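Long-range contacts in alpha-Amylase (Thermotoga maritima, PDB 2B5D), which belongs to glycoside hydrolase family 57, with a barrel-like domain of mostly parallel strands and surrounding helices followed by a helical C-terminal region: residues A[74-79]-A[113-118]; A[307-312]-A[357-361]; A[85-89]-A[103-107]; A[44-48]-A[364-369]; A[12-16]-A[462-466]. One frame throughout, in Å; residues are numbered along the deposited sequence.

Interaction 1: residues A[74-79]-A[113-118]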
# COMPACT_ATOMS: atom_id res chain seq x y z
N TYR A 74 15.48 21.85 -18.14
CA TYR A 74 15.17 23.01 -17.31
C TYR A 74 14.70 24.19 -18.15
O TYR A 74 13.78 24.91 -17.75
CB TYR A 74 16.37 23.43 -16.42
CG TYR A 74 16.08 24.68 -15.61
CD1 TYR A 74 16.53 25.93 -16.03
CD2 TYR A 74 15.33 24.61 -14.43
CE1 TYR A 74 16.26 27.08 -15.29
CE2 TYR A 74 15.04 25.74 -13.70
CZ TYR A 74 15.51 26.97 -14.13
OH TYR A 74 15.23 28.08 -13.40
N GLU A 75 15.36 24.39 -19.29
CA GLU A 75 15.07 25.48 -20.22
C GLU A 75 13.62 25.36 -20.73
O GLU A 75 12.87 26.34 -20.78
CB GLU A 75 16.05 25.39 -21.37
CG GLU A 75 16.74 26.70 -21.68
CD GLU A 75 18.08 26.52 -22.42
OE1 GLU A 75 18.10 26.75 -23.65
OE2 GLU A 75 19.11 26.16 -21.77
N ARG A 76 13.24 24.13 -21.07
CA ARG A 76 11.90 23.78 -21.52
C ARG A 76 10.87 23.88 -20.37
O ARG A 76 9.72 24.31 -20.58
CB ARG A 76 11.94 22.40 -22.20
CG ARG A 76 10.81 21.42 -21.89
CD ARG A 76 10.84 20.22 -22.86
NE ARG A 76 12.20 19.90 -23.30
CZ ARG A 76 12.86 18.77 -22.99
NH1 ARG A 76 12.27 17.83 -22.23
NH2 ARG A 76 14.11 18.58 -23.44
N HIS A 77 11.29 23.54 -19.15
CA HIS A 77 10.45 23.75 -17.98
C HIS A 77 10.23 25.25 -17.71
O HIS A 77 9.14 25.70 -17.38
CB HIS A 77 11.06 23.07 -16.76
CG HIS A 77 10.55 23.59 -15.45
ND1 HIS A 77 9.51 23.00 -14.77
CD2 HIS A 77 10.95 24.64 -14.69
CE1 HIS A 77 9.28 23.66 -13.65
NE2 HIS A 77 10.14 24.66 -13.58
N MET A 78 11.28 26.04 -17.88
CA MET A 78 11.16 27.46 -17.63
C MET A 78 10.24 28.19 -18.62
O MET A 78 9.54 29.14 -18.25
CB MET A 78 12.55 28.11 -17.53
CG MET A 78 13.21 27.87 -16.18
SD MET A 78 12.12 28.26 -14.74
CE MET A 78 12.18 30.05 -14.73
N GLU A 79 10.24 27.72 -19.87
CA GLU A 79 9.36 28.25 -20.92
C GLU A 79 7.89 27.87 -20.70
O GLU A 79 7.01 28.73 -20.77
CB GLU A 79 9.84 27.83 -22.30
CG GLU A 79 10.87 28.78 -22.88
CD GLU A 79 11.84 28.07 -23.82
OE1 GLU A 79 12.85 28.70 -24.23
OE2 GLU A 79 11.59 26.87 -24.14
N ILE A 113 15.14 34.98 -14.59
CA ILE A 113 15.80 33.74 -14.17
C ILE A 113 16.33 32.93 -15.35
O ILE A 113 17.51 32.57 -15.38
CB ILE A 113 14.89 32.92 -13.22
CG1 ILE A 113 14.98 33.53 -11.82
CG2 ILE A 113 15.25 31.42 -13.19
CD1 ILE A 113 13.78 33.27 -10.99
N LEU A 114 15.46 32.66 -16.33
CA LEU A 114 15.83 31.85 -17.51
C LEU A 114 16.91 32.55 -18.33
O LEU A 114 17.74 31.89 -18.96
CB LEU A 114 14.61 31.62 -18.41
CG LEU A 114 14.42 30.30 -19.16
CD1 LEU A 114 13.42 30.51 -20.30
CD2 LEU A 114 15.70 29.66 -19.68
N ASN A 115 16.89 33.88 -18.28
CA ASN A 115 17.88 34.74 -18.89
C ASN A 115 19.25 34.68 -18.24
O ASN A 115 20.27 34.74 -18.95
CB ASN A 115 17.42 36.18 -18.82
CG ASN A 115 17.64 36.90 -20.11
OD1 ASN A 115 16.78 36.85 -21.00
ND2 ASN A 115 18.78 37.58 -20.23
N VAL A 116 19.29 34.60 -16.91
CA VAL A 116 20.54 34.35 -16.19
C VAL A 116 21.08 32.98 -16.57
O VAL A 116 22.26 32.82 -16.82
CB VAL A 116 20.37 34.47 -14.66
CG1 VAL A 116 21.59 33.90 -13.91
CG2 VAL A 116 20.12 35.93 -14.25
N PHE A 117 20.19 31.99 -16.61
CA PHE A 117 20.55 30.63 -16.98
C PHE A 117 21.20 30.59 -18.36
O PHE A 117 22.14 29.83 -18.58
CB PHE A 117 19.30 29.77 -16.95
CG PHE A 117 19.57 28.31 -17.16
CD1 PHE A 117 19.37 27.73 -18.40
CD2 PHE A 117 19.97 27.51 -16.10
CE1 PHE A 117 19.58 26.37 -18.60
CE2 PHE A 117 20.20 26.15 -16.29
CZ PHE A 117 20.00 25.58 -17.54
N ARG A 118 20.69 31.44 -19.26
CA ARG A 118 21.21 31.56 -20.61
C ARG A 118 22.54 32.31 -20.64
O ARG A 118 23.45 31.87 -21.33
CB ARG A 118 20.18 32.21 -21.55
CG ARG A 118 18.96 31.33 -21.83
CD ARG A 118 18.13 31.87 -22.98
NE ARG A 118 16.76 31.34 -23.00
CZ ARG A 118 16.44 30.09 -23.34
NH1 ARG A 118 15.17 29.70 -23.33
NH2 ARG A 118 17.38 29.23 -23.68
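E75 reaches from one helix to three residues of the next, L114, F117 and R118, along a pair of nearly antiparallel helix segments whose axes run at 158° to each other, 10.5 Å apart at their closest. From CB the chain, extended beyond CG, brings its end to the other helix. CG is the first atom to touch, lying 3.3 Å from R118 NH2 and 3.7 Å from L114 CD2. At the carboxylate the two oxygens part company: OE2 comes to 3.2 Å from F117 CE1, in the plane of that ring at its edge, while OE1 forms a salt bridge with R118 NH2 at 2.6 Å. The hydrogen bond within this bridge is weak, because the N-H bends to 128°, and the carboxylate stands almost perpendicular to the guanidinium. R118 NH1 has a second anionic partner in E79 OE1, 2.7 Å away, so one extended arginine joins two glutamates a helical turn apart. L114 CD2 lies over one face of the guanidinium, toward its rim. Deeper in, M78 CB presses on L114 CG at 3.3 Å, tighter than usual for carbons, and M78 CE meets I113 CG2. Y74, with CG anti to its backbone N (chi1 177°), places CD1 over the centre of the F117 ring at 3.7 Å from CE2; the two rings are oblique. The Y74 hydroxyl brushes I113 CG2 but is hydrogen-bonded to T35 OG1. T35 belongs to helix 27-47, which also touches Y74 through I34 and I113 through I39, so helices 68-91 and 97-119 share it as a common neighbour.

Interaction 2: residues A[307-312]-A[357-361]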
# COMPACT_ATOMS: atom_id res chain seq x y z
N TYR A 307 -1.05 37.64 -1.25
CA TYR A 307 0.32 38.11 -1.02
C TYR A 307 0.51 39.54 -1.52
O TYR A 307 0.20 39.87 -2.68
CB TYR A 307 1.31 37.17 -1.73
CG TYR A 307 2.79 37.47 -1.49
CD1 TYR A 307 3.33 37.45 -0.19
CD2 TYR A 307 3.64 37.74 -2.55
CE1 TYR A 307 4.67 37.71 0.04
CE2 TYR A 307 4.99 38.00 -2.34
CZ TYR A 307 5.49 37.99 -1.05
OH TYR A 307 6.83 38.23 -0.84
N ASP A 308 1.05 40.37 -0.63
CA ASP A 308 1.50 41.71 -0.95
C ASP A 308 3.00 41.76 -0.73
O ASP A 308 3.47 41.71 0.40
CB ASP A 308 0.80 42.73 -0.05
CG ASP A 308 1.17 44.19 -0.40
OD1 ASP A 308 0.46 45.09 0.09
OD2 ASP A 308 2.16 44.43 -1.14
N ILE A 309 3.75 41.87 -1.82
CA ILE A 309 5.20 41.85 -1.79
C ILE A 309 5.86 43.07 -1.16
O ILE A 309 7.06 43.06 -0.95
CB ILE A 309 5.81 41.66 -3.20
CG1 ILE A 309 7.29 41.21 -3.08
CG2 ILE A 309 5.66 42.95 -4.04
CD1 ILE A 309 7.78 40.33 -4.20
N ASP A 310 5.09 44.11 -0.88
CA ASP A 310 5.66 45.31 -0.29
C ASP A 310 5.68 45.21 1.19
O ASP A 310 6.66 45.59 1.82
CB ASP A 310 4.94 46.58 -0.77
CG ASP A 310 5.31 46.95 -2.20
OD1 ASP A 310 6.52 46.89 -2.54
OD2 ASP A 310 4.40 47.27 -2.99
N LEU A 311 4.59 44.69 1.76
CA LEU A 311 4.56 44.36 3.18
C LEU A 311 5.59 43.26 3.51
O LEU A 311 6.24 43.29 4.56
CB LEU A 311 3.16 43.90 3.59
CG LEU A 311 1.91 44.78 3.47
CD1 LEU A 311 0.98 44.42 4.63
CD2 LEU A 311 2.19 46.30 3.44
N ALA A 312 5.73 42.30 2.61
CA ALA A 312 6.67 41.22 2.74
C ALA A 312 8.09 41.79 2.87
O ALA A 312 8.84 41.34 3.74
CB ALA A 312 6.57 40.32 1.54
N TRP A 357 11.23 29.48 2.25
CA TRP A 357 10.97 30.85 2.56
C TRP A 357 11.27 31.67 1.32
O TRP A 357 12.43 31.89 0.98
CB TRP A 357 11.90 31.27 3.68
CG TRP A 357 11.69 32.62 4.27
CD1 TRP A 357 10.52 33.34 4.31
CD2 TRP A 357 12.65 33.39 4.99
NE1 TRP A 357 10.71 34.52 4.97
CE2 TRP A 357 12.01 34.58 5.40
CE3 TRP A 357 14.00 33.19 5.31
CZ2 TRP A 357 12.68 35.57 6.13
CZ3 TRP A 357 14.66 34.17 6.03
CH2 TRP A 357 14.00 35.34 6.43
N PHE A 358 10.23 32.15 0.67
CA PHE A 358 10.34 32.82 -0.64
C PHE A 358 11.24 34.05 -0.58
O PHE A 358 11.98 34.33 -1.52
CB PHE A 358 8.91 33.18 -1.12
CG PHE A 358 8.86 34.02 -2.36
CD1 PHE A 358 9.34 33.54 -3.57
CD2 PHE A 358 8.28 35.28 -2.33
CE1 PHE A 358 9.26 34.32 -4.73
CE2 PHE A 358 8.19 36.06 -3.47
CZ PHE A 358 8.67 35.59 -4.67
N GLU A 359 11.17 34.76 0.54
CA GLU A 359 11.83 36.05 0.73
C GLU A 359 13.23 35.88 1.32
O GLU A 359 13.90 36.87 1.59
CB GLU A 359 10.97 36.92 1.66
CG GLU A 359 9.54 37.21 1.14
CD GLU A 359 8.51 36.13 1.49
OE1 GLU A 359 8.90 35.01 1.85
OE2 GLU A 359 7.29 36.41 1.41
N GLY A 360 13.64 34.64 1.54
CA GLY A 360 14.94 34.32 2.14
C GLY A 360 16.16 34.96 1.51
O GLY A 360 17.07 35.39 2.21
N VAL A 361 16.25 35.02 0.19
CA VAL A 361 17.48 35.58 -0.36
C VAL A 361 17.50 37.12 -0.20
O VAL A 361 18.56 37.70 0.01
CB VAL A 361 17.84 35.08 -1.81
CG1 VAL A 361 17.59 33.56 -1.96
CG2 VAL A 361 17.07 35.84 -2.85
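A312 and E359 bring the two backbones nearest, with CA atoms 7.6 Å apart, where two helices are just beginning. In the first segment D308 occupies the N-cap of helix 309-338: its OD2 accepts from D310 N at 3.0 Å with an N-H angle of 164°, the donor standing above the carboxylate plane. In the second, a type I turn from W357 to G360 leads into helix 360-373. The two segments thus lead into two helices that flank strand 343-349 in the sequence, as expected of the alternating strands and helices in a family 57 barrel domain. Across the gap Y307, whose CG is anti to the backbone N, extends its ring toward E359 and F358. Its OH lies 2.9 Å from E359 OE2, the ring and carboxylate planes being 67° apart. That same oxygen accepts a hydrogen bond from R259 N, whose residue also touches the Y307 side chain, so the buried carboxylate has a partner beyond the two segments. The tyrosine hydroxyl sits at the edge of F358, in the plane of its ring, with Y307 OH 3.6 Å from F358 CD2; the ring pair itself is oblique, its planes 77° apart. I309 CD1 approaches the F358 edge more loosely, 4.4 Å from CE2. R259 makes a cation-pi contact with F358 as well.

Interaction 3: residues A[85-89]-A[103-107]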
# COMPACT_ATOMS: atom_id res chain seq x y z
N ALA A 85 2.83 31.86 -16.92
CA ALA A 85 2.87 33.18 -16.30
C ALA A 85 2.01 34.15 -17.09
O ALA A 85 1.22 34.89 -16.51
CB ALA A 85 4.31 33.68 -16.20
N ASN A 86 2.17 34.12 -18.42
CA ASN A 86 1.36 34.92 -19.34
C ASN A 86 -0.16 34.64 -19.34
O ASN A 86 -0.97 35.57 -19.26
CB ASN A 86 1.93 34.83 -20.75
CG ASN A 86 2.92 35.94 -21.03
OD1 ASN A 86 4.00 35.69 -21.58
ND2 ASN A 86 2.56 37.17 -20.65
N LYS A 87 -0.52 33.36 -19.41
CA LYS A 87 -1.90 32.92 -19.23
C LYS A 87 -2.47 33.51 -17.95
O LYS A 87 -3.67 33.77 -17.85
CB LYS A 87 -1.96 31.40 -19.12
CG LYS A 87 -2.43 30.62 -20.33
CD LYS A 87 -2.90 29.24 -19.85
CE LYS A 87 -3.50 28.36 -20.96
NZ LYS A 87 -2.52 27.42 -21.60
N GLU A 88 -1.59 33.70 -16.96
CA GLU A 88 -2.01 34.10 -15.64
C GLU A 88 -2.17 35.60 -15.52
O GLU A 88 -3.08 36.07 -14.82
CB GLU A 88 -1.06 33.54 -14.57
CG GLU A 88 -1.45 32.14 -14.08
CD GLU A 88 -2.73 32.11 -13.21
OE1 GLU A 88 -2.91 33.02 -12.38
OE2 GLU A 88 -3.55 31.17 -13.34
N VAL A 89 -1.32 36.37 -16.22
CA VAL A 89 -1.46 37.83 -16.22
C VAL A 89 -2.79 38.31 -16.86
O VAL A 89 -3.34 39.32 -16.42
CB VAL A 89 -0.20 38.57 -16.79
CG1 VAL A 89 0.15 38.09 -18.16
CG2 VAL A 89 -0.45 40.09 -16.83
N ALA A 103 1.02 38.24 -10.55
CA ALA A 103 1.13 37.48 -11.80
C ALA A 103 2.10 38.16 -12.76
O ALA A 103 2.76 37.50 -13.56
CB ALA A 103 -0.23 37.31 -12.45
N LYS A 104 2.20 39.48 -12.67
CA LYS A 104 3.10 40.24 -13.53
C LYS A 104 4.52 40.24 -12.96
O LYS A 104 5.50 40.24 -13.71
CB LYS A 104 2.57 41.67 -13.74
CG LYS A 104 1.04 41.70 -13.76
CD LYS A 104 0.45 42.81 -14.62
CE LYS A 104 0.85 44.18 -14.14
NZ LYS A 104 1.90 44.63 -15.07
N PHE A 105 4.60 40.24 -11.62
CA PHE A 105 5.88 40.04 -10.94
C PHE A 105 6.47 38.70 -11.40
O PHE A 105 7.63 38.64 -11.80
CB PHE A 105 5.76 40.09 -9.42
CG PHE A 105 7.01 39.61 -8.70
CD1 PHE A 105 7.25 38.25 -8.50
CD2 PHE A 105 7.97 40.53 -8.26
CE1 PHE A 105 8.42 37.81 -7.87
CE2 PHE A 105 9.13 40.09 -7.62
CZ PHE A 105 9.35 38.72 -7.42
N TYR A 106 5.63 37.66 -11.35
CA TYR A 106 6.01 36.29 -11.73
C TYR A 106 6.49 36.13 -13.16
O TYR A 106 7.45 35.40 -13.40
CB TYR A 106 4.86 35.31 -11.46
CG TYR A 106 4.75 34.89 -10.02
CD1 TYR A 106 3.53 34.91 -9.37
CD2 TYR A 106 5.88 34.49 -9.31
CE1 TYR A 106 3.42 34.52 -8.03
CE2 TYR A 106 5.79 34.11 -7.99
CZ TYR A 106 4.56 34.11 -7.35
OH TYR A 106 4.48 33.71 -6.04
N ARG A 107 5.83 36.81 -14.09
CA ARG A 107 6.25 36.86 -15.50
C ARG A 107 7.64 37.49 -15.66
O ARG A 107 8.51 36.90 -16.30
CB ARG A 107 5.19 37.54 -16.38
CG ARG A 107 5.76 38.28 -17.60
CD ARG A 107 4.85 38.30 -18.84
NE ARG A 107 3.61 39.08 -18.67
CZ ARG A 107 3.55 40.40 -18.43
NH1 ARG A 107 4.66 41.11 -18.27
NH2 ARG A 107 2.37 40.99 -18.30
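Two groups grip the hydroxyl of Y106, a residue whose backbone C lies 4.5 Å from A85 CB: the carbonyl O of K290 and NH1 of R259. The side chain starts toward helix 68-91, but its ring leads away to those partners. E88, too, has its polar partners outside the two segments. Its CB is 4.4 Å from A103 CB, while its carboxylate forms a salt bridge with R269 and a hydrogen bond with Y291 OH. The helices themselves come close. Their segment axes approach to 8.6 Å at an angle of 156°, and A85 and R107, like V89 and A103, have CA atoms only 5.1 Å apart. Alanine side chains permit this: A85 CB rests 3.8 Å from R107 CA, and A103 CB packs against V89 CA. The two helices, joined by a short connection, make an antiparallel helical hairpin. Along one flank R107, bent at chi2 and chi3, folds back across V89, its NH2 3.3 Å from V89 CG2. K104 CD touches the same methyl from about a right angle. N86 ND2 lies 2.9 Å from R107 NE with the amide and guanidinium planes 25° apart, yet both atoms are donors as modelled and no hydrogen bond results. No hydrogen bond or salt bridge crosses this contact; the evidence points to close packing of two alanines, with the R107 chain laid across V89 and the buried polar tips of E88 and Y106 satisfied by residues around them.

Interaction 4: residues A[44-48]-A[364-369]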
# COMPACT_ATOMS: atom_id res chain seq x y z
N MET A 44 21.54 37.91 -6.53
CA MET A 44 21.94 38.63 -5.35
C MET A 44 23.44 38.92 -5.25
O MET A 44 23.82 39.97 -4.74
CB MET A 44 21.43 37.86 -4.13
CG MET A 44 21.48 38.62 -2.80
SD MET A 44 23.00 38.34 -1.85
CE MET A 44 22.56 36.93 -0.83
N PHE A 45 24.31 38.02 -5.73
CA PHE A 45 25.77 38.26 -5.65
C PHE A 45 26.14 39.35 -6.63
O PHE A 45 27.02 40.15 -6.36
CB PHE A 45 26.60 37.01 -6.02
CG PHE A 45 26.40 35.83 -5.10
CD1 PHE A 45 26.84 34.58 -5.48
CD2 PHE A 45 25.76 35.96 -3.87
CE1 PHE A 45 26.65 33.49 -4.66
CE2 PHE A 45 25.57 34.88 -3.06
CZ PHE A 45 26.02 33.64 -3.46
N ASP A 46 25.47 39.33 -7.77
CA ASP A 46 25.65 40.32 -8.80
C ASP A 46 25.20 41.71 -8.32
O ASP A 46 25.94 42.69 -8.48
CB ASP A 46 24.88 39.89 -10.04
CG ASP A 46 25.17 40.77 -11.25
OD1 ASP A 46 24.22 41.46 -11.70
OD2 ASP A 46 26.32 40.77 -11.75
N GLU A 47 24.01 41.78 -7.71
CA GLU A 47 23.40 43.05 -7.33
C GLU A 47 24.06 43.71 -6.10
O GLU A 47 24.29 44.94 -6.10
CB GLU A 47 21.89 42.88 -7.13
CG GLU A 47 21.14 44.14 -6.68
CD GLU A 47 20.77 45.10 -7.85
OE1 GLU A 47 20.74 46.34 -7.64
OE2 GLU A 47 20.49 44.60 -8.97
N ILE A 48 24.35 42.93 -5.06
CA ILE A 48 24.98 43.47 -3.84
C ILE A 48 26.36 44.07 -4.16
O ILE A 48 27.02 43.66 -5.13
CB ILE A 48 25.06 42.41 -2.69
CG1 ILE A 48 25.04 43.12 -1.33
CG2 ILE A 48 26.27 41.50 -2.86
CD1 ILE A 48 24.98 42.21 -0.11
N LEU A 364 18.79 37.56 3.12
CA LEU A 364 20.22 37.40 3.05
C LEU A 364 20.93 38.64 2.55
O LEU A 364 22.02 38.99 3.05
CB LEU A 364 20.61 36.17 2.22
CG LEU A 364 21.25 35.11 3.12
CD1 LEU A 364 22.57 35.65 3.63
CD2 LEU A 364 20.38 34.69 4.33
N LYS A 365 20.32 39.29 1.57
CA LYS A 365 20.95 40.44 0.93
C LYS A 365 20.91 41.65 1.87
O LYS A 365 21.88 42.39 1.98
CB LYS A 365 20.25 40.78 -0.39
CG LYS A 365 20.95 41.88 -1.19
CD LYS A 365 19.92 42.64 -1.99
CE LYS A 365 20.58 43.54 -3.01
NZ LYS A 365 19.52 44.30 -3.72
N ARG A 366 19.80 41.82 2.56
CA ARG A 366 19.66 42.93 3.46
C ARG A 366 20.54 42.75 4.67
O ARG A 366 21.10 43.72 5.16
CB ARG A 366 18.19 43.19 3.83
CG ARG A 366 17.43 43.88 2.68
CD ARG A 366 18.12 45.21 2.18
NE ARG A 366 18.07 46.23 3.24
CZ ARG A 366 19.10 46.97 3.63
NH1 ARG A 366 18.93 47.85 4.61
NH2 ARG A 366 20.29 46.85 3.04
N PHE A 367 20.67 41.51 5.13
CA PHE A 367 21.52 41.22 6.29
C PHE A 367 22.97 41.45 5.94
O PHE A 367 23.70 41.98 6.76
CB PHE A 367 21.30 39.80 6.80
CG PHE A 367 22.15 39.44 7.98
CD1 PHE A 367 21.84 39.91 9.24
CD2 PHE A 367 23.26 38.59 7.82
CE1 PHE A 367 22.64 39.57 10.37
CE2 PHE A 367 24.06 38.23 8.92
CZ PHE A 367 23.75 38.73 10.21
N PHE A 368 23.39 41.09 4.74
CA PHE A 368 24.76 41.35 4.33
C PHE A 368 25.05 42.84 4.29
O PHE A 368 26.06 43.28 4.84
CB PHE A 368 25.10 40.71 2.98
CG PHE A 368 25.26 39.21 3.02
CD1 PHE A 368 25.33 38.53 4.25
CD2 PHE A 368 25.38 38.48 1.85
CE1 PHE A 368 25.50 37.17 4.29
CE2 PHE A 368 25.56 37.10 1.88
CZ PHE A 368 25.62 36.45 3.09
N GLU A 369 24.15 43.60 3.68
CA GLU A 369 24.34 45.05 3.54
C GLU A 369 24.40 45.73 4.90
O GLU A 369 25.19 46.65 5.11
CB GLU A 369 23.27 45.67 2.63
CG GLU A 369 23.38 45.22 1.18
CD GLU A 369 22.23 45.68 0.28
OE1 GLU A 369 21.08 45.93 0.76
OE2 GLU A 369 22.50 45.81 -0.94
O HOH W 1 21.99 46.54 -4.53
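M44 and K365 have the nearest backbones, with CA atoms 6.6 Å apart, and four residues after M44 the chain leaves helical geometry at I48. M44 slides past K365 in the opposite direction. Its CG meets K365 CB at 3.5 Å, slightly tight for carbons, and bends at chi2 and chi3 bring CE to 3.7 Å from L364 CB, with F368 CE2 a little farther off. I48 lies just past the end of helix 27-47. With CG1 anti to the backbone N (chi1 -152°), it drives CD1 against F368 CB at 3.4 Å, near the plane of that ring at its edge, and also against E369 CG. The aliphatic part of E369 thus packs on I48 while its OE1 accepts from R366 NH2 at 2.6 Å, an intrahelical salt bridge with an N-H angle of 146°. At the exposed E47 the charges are looser: E47 OE1 and K365 NZ stand 4.6 Å apart, beyond a salt bridge. A water lies between them, donating to E47 O and making only weak bonds with OE1 and NZ. R366 also pairs with E317 of helix 309-338, where F367 meets F323. F368 lies on I7 and L53 of strands 3-11 and 53-57, and F45 stacks with F51 and meets F128 and Y131 of helix 125-134, so helices 27-47 and 360-373 lie side by side against the central sheet.

Interaction 5: residues A[12-16]-A[462-466]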
# COMPACT_ATOMS: atom_id res chain seq x y z
N HIS A 12 22.60 21.04 -1.42
CA HIS A 12 22.63 19.64 -1.79
C HIS A 12 21.30 19.16 -2.34
O HIS A 12 20.24 19.54 -1.84
CB HIS A 12 22.95 18.81 -0.55
CG HIS A 12 22.94 17.34 -0.81
ND1 HIS A 12 22.04 16.48 -0.23
CD2 HIS A 12 23.69 16.58 -1.65
CE1 HIS A 12 22.26 15.25 -0.65
NE2 HIS A 12 23.27 15.28 -1.51
N LEU A 13 21.35 18.33 -3.38
CA LEU A 13 20.24 17.46 -3.76
C LEU A 13 20.79 16.09 -4.10
O LEU A 13 21.92 16.00 -4.62
CB LEU A 13 19.44 18.05 -4.93
CG LEU A 13 18.60 19.30 -4.57
CD1 LEU A 13 18.09 20.06 -5.79
CD2 LEU A 13 17.46 18.89 -3.63
N PRO A 14 20.02 15.03 -3.78
CA PRO A 14 20.38 13.66 -4.18
C PRO A 14 20.51 13.55 -5.73
O PRO A 14 19.95 14.37 -6.49
CB PRO A 14 19.23 12.81 -3.68
CG PRO A 14 18.08 13.83 -3.26
CD PRO A 14 18.74 15.11 -3.02
N TYR A 15 21.33 12.62 -6.19
CA TYR A 15 21.43 12.40 -7.64
C TYR A 15 20.15 11.66 -8.05
O TYR A 15 19.90 10.54 -7.62
CB TYR A 15 22.67 11.55 -8.00
CG TYR A 15 22.91 11.36 -9.47
CD1 TYR A 15 22.62 10.15 -10.08
CD2 TYR A 15 23.45 12.39 -10.26
CE1 TYR A 15 22.84 9.95 -11.43
CE2 TYR A 15 23.69 12.19 -11.64
CZ TYR A 15 23.36 10.97 -12.19
OH TYR A 15 23.56 10.73 -13.52
N VAL A 16 19.35 12.35 -8.84
CA VAL A 16 18.11 11.83 -9.37
C VAL A 16 18.20 12.07 -10.85
O VAL A 16 18.07 13.21 -11.35
CB VAL A 16 16.89 12.55 -8.78
CG1 VAL A 16 15.65 12.29 -9.67
CG2 VAL A 16 16.63 12.07 -7.33
N SER A 462 22.56 9.52 2.11
CA SER A 462 21.91 9.64 3.43
C SER A 462 20.43 10.02 3.25
O SER A 462 19.55 9.57 4.00
CB SER A 462 22.61 10.68 4.30
OG SER A 462 22.47 11.94 3.66
N ASP A 463 20.22 10.89 2.27
CA ASP A 463 18.92 11.13 1.64
C ASP A 463 17.95 9.95 1.58
O ASP A 463 16.76 10.13 1.89
CB ASP A 463 19.16 11.65 0.21
CG ASP A 463 20.19 12.75 0.17
OD1 ASP A 463 19.82 13.90 0.46
OD2 ASP A 463 21.36 12.47 -0.13
N TRP A 464 18.43 8.76 1.17
CA TRP A 464 17.56 7.56 1.14
C TRP A 464 17.40 6.84 2.48
O TRP A 464 16.84 5.73 2.50
CB TRP A 464 18.02 6.49 0.14
CG TRP A 464 18.61 6.89 -1.17
CD1 TRP A 464 19.70 6.31 -1.79
CD2 TRP A 464 18.15 7.93 -2.05
NE1 TRP A 464 19.95 6.94 -2.98
CE2 TRP A 464 19.02 7.94 -3.17
CE3 TRP A 464 17.09 8.86 -2.00
CZ2 TRP A 464 18.86 8.83 -4.23
CZ3 TRP A 464 16.94 9.75 -3.04
CH2 TRP A 464 17.82 9.73 -4.16
N ALA A 465 17.88 7.42 3.58
CA ALA A 465 18.05 6.66 4.84
C ALA A 465 17.36 7.29 6.06
O ALA A 465 16.66 6.61 6.81
CB ALA A 465 19.55 6.40 5.11
N PHE A 466 17.62 8.58 6.25
CA PHE A 466 16.99 9.40 7.27
C PHE A 466 17.06 10.77 6.63
O PHE A 466 17.87 11.62 7.03
O HOH W 2 23.28 12.23 -2.10
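This is a buried contact between two loops: H12, P14 and V16, just after strand 3-11, meet D463 and W464, between helices 443-458 and 473-496 of the C-terminal region. P14 and D463 are nearest in backbone, their CA atoms 6.5 Å apart. The polar part is H12 with D463. Chi1 of H12, with CG anti to the backbone N, carries the ring toward D463, and chi2 (-116°) turns its CE1 edge to the carboxylate, CE1 lying 3.0 Å from both OD1 and OD2. The two planes are only 28° apart, yet neither ring nitrogen bonds directly to the acid. A water joins them instead: it lies in the plane of the imidazole, 3.1 Å from H12 NE2, and donates to D463 OD2 at 2.8 Å. H146 stacks on the H12 ring and its backbone bonds to S462, tying a third loop to the pair. The apolar part is carried by W464. P14 CB approaches CH2 of its indole obliquely at 3.4 Å, a close contact, and V16 CG2 meets the same carbon near the ring plane at 4.1 Å. Y15 O, also in that plane, is 3.9 Å from W464 CZ2. The W464 side chain also touches R480 and T481 of helix 473-496. Loops at the C-terminal ends of parallel strands are where barrels of this kind usually form the active site; H12 at the end of strand 3-11 is consistent with that position, the C-terminal region here lying against the strand-end loop.

Interactions 1 and 3 lie on one helical hairpin, 68-91 with 97-119, their centres about 16 Å apart; interaction 3 is nested within the loop closed by interaction 1. Interaction 2 follows later in the chain and touches interaction 3 where F105 packs on I309 and F358. It shares helix 360-373 with interaction 4, about 15 Å away between centres; interaction 4 packs that helix on helix 27-47 and encloses interactions 1, 2 and 3 in sequence. Interaction 5 encloses all the others, joining residues 12-16 to 462-466, about 10 Å from the chain centre and 25 to 33 Å from the other contacts between centres. The first four join neighbouring helices around the sheet, while interaction 5 fastens the C-terminal region to it.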